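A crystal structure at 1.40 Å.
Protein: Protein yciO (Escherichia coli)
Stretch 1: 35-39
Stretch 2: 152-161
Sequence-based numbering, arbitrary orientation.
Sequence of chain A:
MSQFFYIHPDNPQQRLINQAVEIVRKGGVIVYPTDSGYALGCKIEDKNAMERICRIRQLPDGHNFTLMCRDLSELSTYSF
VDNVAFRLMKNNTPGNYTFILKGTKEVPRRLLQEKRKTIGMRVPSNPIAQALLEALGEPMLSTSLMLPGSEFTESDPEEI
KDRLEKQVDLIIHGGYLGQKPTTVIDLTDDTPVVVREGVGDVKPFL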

# COMPACT_ATOMS: atom_id res chain seq x y z
N ASP A 35 -7.98 2.13 3.73
CA ASP A 35 -8.58 2.80 4.88
C ASP A 35 -7.93 4.16 5.12
O ASP A 35 -8.51 5.03 5.78
N SER A 36 -6.72 4.35 4.60
CA SER A 36 -5.99 5.60 4.76
C SER A 36 -5.62 6.23 3.42
O SER A 36 -4.45 6.32 3.06
N GLY A 37 -6.64 6.66 2.68
CA GLY A 37 -6.42 7.28 1.39
C GLY A 37 -6.25 6.31 0.23
O GLY A 37 -6.19 5.10 0.42
N TYR A 38 -6.18 6.85 -0.98
CA TYR A 38 -5.99 6.03 -2.16
C TYR A 38 -4.52 5.62 -2.27
O TYR A 38 -3.64 6.26 -1.71
N ALA A 39 -4.27 4.54 -3.00
CA ALA A 39 -2.91 4.04 -3.16
C ALA A 39 -2.67 3.54 -4.57
O ALA A 39 -3.62 3.29 -5.32
N PHE A 152 -0.63 15.17 2.52
CA PHE A 152 -1.93 14.52 2.38
C PHE A 152 -2.02 13.55 1.22
O PHE A 152 -1.27 13.66 0.25
N THR A 153 -2.93 12.59 1.33
CA THR A 153 -3.13 11.62 0.27
C THR A 153 -4.31 12.09 -0.56
O THR A 153 -5.16 12.84 -0.08
N GLU A 154 -4.36 11.66 -1.82
CA GLU A 154 -5.48 12.01 -2.68
C GLU A 154 -6.66 11.21 -2.14
O GLU A 154 -6.50 10.05 -1.75
N SER A 155 -7.83 11.83 -2.10
CA SER A 155 -9.00 11.17 -1.54
C SER A 155 -10.25 11.22 -2.41
O SER A 155 -11.23 10.54 -2.12
N ASP A 156 -10.21 12.04 -3.45
CA ASP A 156 -11.34 12.22 -4.37
C ASP A 156 -11.07 11.43 -5.65
O ASP A 156 -10.20 11.80 -6.44
N PRO A 157 -11.83 10.34 -5.88
CA PRO A 157 -11.64 9.52 -7.08
C PRO A 157 -11.82 10.24 -8.41
O PRO A 157 -11.19 9.88 -9.41
N GLU A 158 -12.66 11.27 -8.44
CA GLU A 158 -12.87 12.02 -9.67
C GLU A 158 -11.66 12.92 -9.93
O GLU A 158 -11.25 13.10 -11.08
N GLU A 159 -11.08 13.46 -8.86
CA GLU A 159 -9.90 14.31 -8.98
C GLU A 159 -8.75 13.42 -9.45
O GLU A 159 -7.94 13.83 -10.28
N ILE A 160 -8.70 12.20 -8.93
CA ILE A 160 -7.66 11.25 -9.30
C ILE A 160 -7.76 10.91 -10.78
O ILE A 160 -6.75 10.83 -11.48
N LYS A 161 -8.99 10.73 -11.26
CA LYS A 161 -9.22 10.41 -12.67
C LYS A 161 -8.72 11.56 -13.54
O LYS A 161 -8.05 11.35 -14.55

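This is a small contact built around one aromatic side chain, Tyr-38, which lies against the loop and first helical turn of the second stretch, pinned at its backbone by a single weak hydrogen bond. The two stretches together bury 277 Å², and Tyr-38 alone accounts for 111 Å² of that, far more than any other residue.

The CA-to-CB bond of Tyr-38 points toward the second stretch. With chi1 at -84° (m) and chi2 at -84°, its ring reaches along the loop to the start of the helix. Ile-160, whose CA-to-CB bond also points toward the first stretch, covers one face of the ring: its chi1 of -68° (m) and chi2 of 175° (t) extend the chain so that CD1 comes within 3.4 Å of Tyr-38 CG, a tight van der Waals approach. Near the ring plane, at the edge, lie two backbone carbonyls, Glu-154 O and Ser-155 O, the latter 3.5 Å from Tyr-38 CE2. Pro-157, in a C-gamma endo pucker, meets the far end of the tyrosine obliquely, its CB lying 3.6 Å from Tyr-38 OH and 4.0 Å from Tyr-38 CZ. The hydroxyl itself is hydrogen-bonded elsewhere in the structure.

The polar link across the stretches runs from Tyr-38 N to Glu-154 O. At 3.3 Å it is weak by length, although the N-H...acceptor angle of 169° is nearly straight.

Beside this link the chains come close at Gly-37, whose CA is 5.5 Å from the CA of Ser-155. Thr-153 points toward the first stretch in the p rotamer (chi1 65°), placing OG1 3.4 Å from Gly-37 CA and CG2 4.2 Å from Ser-36 O. An ideal CB on Gly-37 would sit 2.1 Å from Thr-153 OG1, a clash; the backbone angles of 83°/174° would also jam it against the preceding carbonyl oxygen, which by itself calls for glycine.

Other side chains serve their own stretch. Ser-36 (m) is directed sideways, and its OG donates to Asp-35 OD2 at 2.9 Å. Asp-156 (t) points away and caps the helix: its OD1 accepts from Glu-158 N at 2.8 Å and from Glu-159 N at 3.2 Å, fixing the turn that carries Pro-157 and Ile-160. Glu-154 (m) starts sideways but its end leads away from the contact, bringing its OE1 within 2.6 Å of Glu-159 OE1.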

# COMPACT_ATOMS: atom_id res chain seq x y z
CB ASP A 35 -8.40 1.93 6.12
CG ASP A 35 -6.96 1.52 6.32
OD1 ASP A 35 -6.54 0.52 5.70
OD2 ASP A 35 -6.24 2.20 7.08
CB SER A 36 -4.72 5.37 5.58
OG SER A 36 -5.03 4.84 6.86
CB TYR A 38 -6.44 6.79 -3.41
CG TYR A 38 -7.93 6.66 -3.65
CD1 TYR A 38 -8.45 5.56 -4.32
CD2 TYR A 38 -8.83 7.61 -3.15
CE1 TYR A 38 -9.83 5.40 -4.49
CE2 TYR A 38 -10.21 7.46 -3.31
CZ TYR A 38 -10.70 6.35 -3.99
OH TYR A 38 -12.06 6.18 -4.15
CB ALA A 39 -2.66 2.89 -2.17
CB PHE A 152 -3.02 15.59 2.20
CG PHE A 152 -3.05 16.62 3.29
CD1 PHE A 152 -3.48 16.28 4.58
CD2 PHE A 152 -2.67 17.93 3.04
CE1 PHE A 152 -3.52 17.23 5.59
CE2 PHE A 152 -2.71 18.90 4.05
CZ PHE A 152 -3.13 18.55 5.33
CB THR A 153 -3.49 10.22 0.81
OG1 THR A 153 -4.77 10.27 1.46
CG2 THR A 153 -2.44 9.73 1.78
CB GLU A 154 -5.18 11.64 -4.14
CG GLU A 154 -4.09 12.52 -4.75
CD GLU A 154 -3.89 12.28 -6.24
OE1 GLU A 154 -4.76 12.67 -7.04
OE2 GLU A 154 -2.84 11.70 -6.60
CB SER A 155 -9.32 11.79 -0.18
OG SER A 155 -9.62 13.17 -0.32
CB ASP A 156 -11.49 13.71 -4.70
CG ASP A 156 -12.69 14.01 -5.56
OD1 ASP A 156 -13.06 13.17 -6.40
OD2 ASP A 156 -13.26 15.12 -5.41
CB PRO A 157 -12.66 8.38 -6.88
CG PRO A 157 -13.74 9.03 -6.08
CD PRO A 157 -12.97 9.86 -5.08
CB GLU A 158 -14.15 12.85 -9.59
CG GLU A 158 -15.42 12.04 -9.78
CD GLU A 158 -15.44 11.29 -11.11
OE1 GLU A 158 -14.97 11.86 -12.12
OE2 GLU A 158 -15.93 10.15 -11.14
CB GLU A 159 -9.57 14.94 -7.62
CG GLU A 159 -8.36 15.88 -7.60
CD GLU A 159 -7.02 15.14 -7.60
OE1 GLU A 159 -6.86 14.19 -6.80
OE2 GLU A 159 -6.13 15.52 -8.39
CB ILE A 160 -7.78 9.96 -8.45
CG1 ILE A 160 -7.44 10.29 -6.99
CG2 ILE A 160 -6.86 8.88 -9.00
CD1 ILE A 160 -7.62 9.13 -6.03
CB LYS A 161 -10.71 10.17 -12.91
CG LYS A 161 -11.09 9.78 -14.34
CD LYS A 161 -12.56 9.41 -14.41
CE LYS A 161 -12.98 8.96 -15.81
NZ LYS A 161 -12.96 10.08 -16.80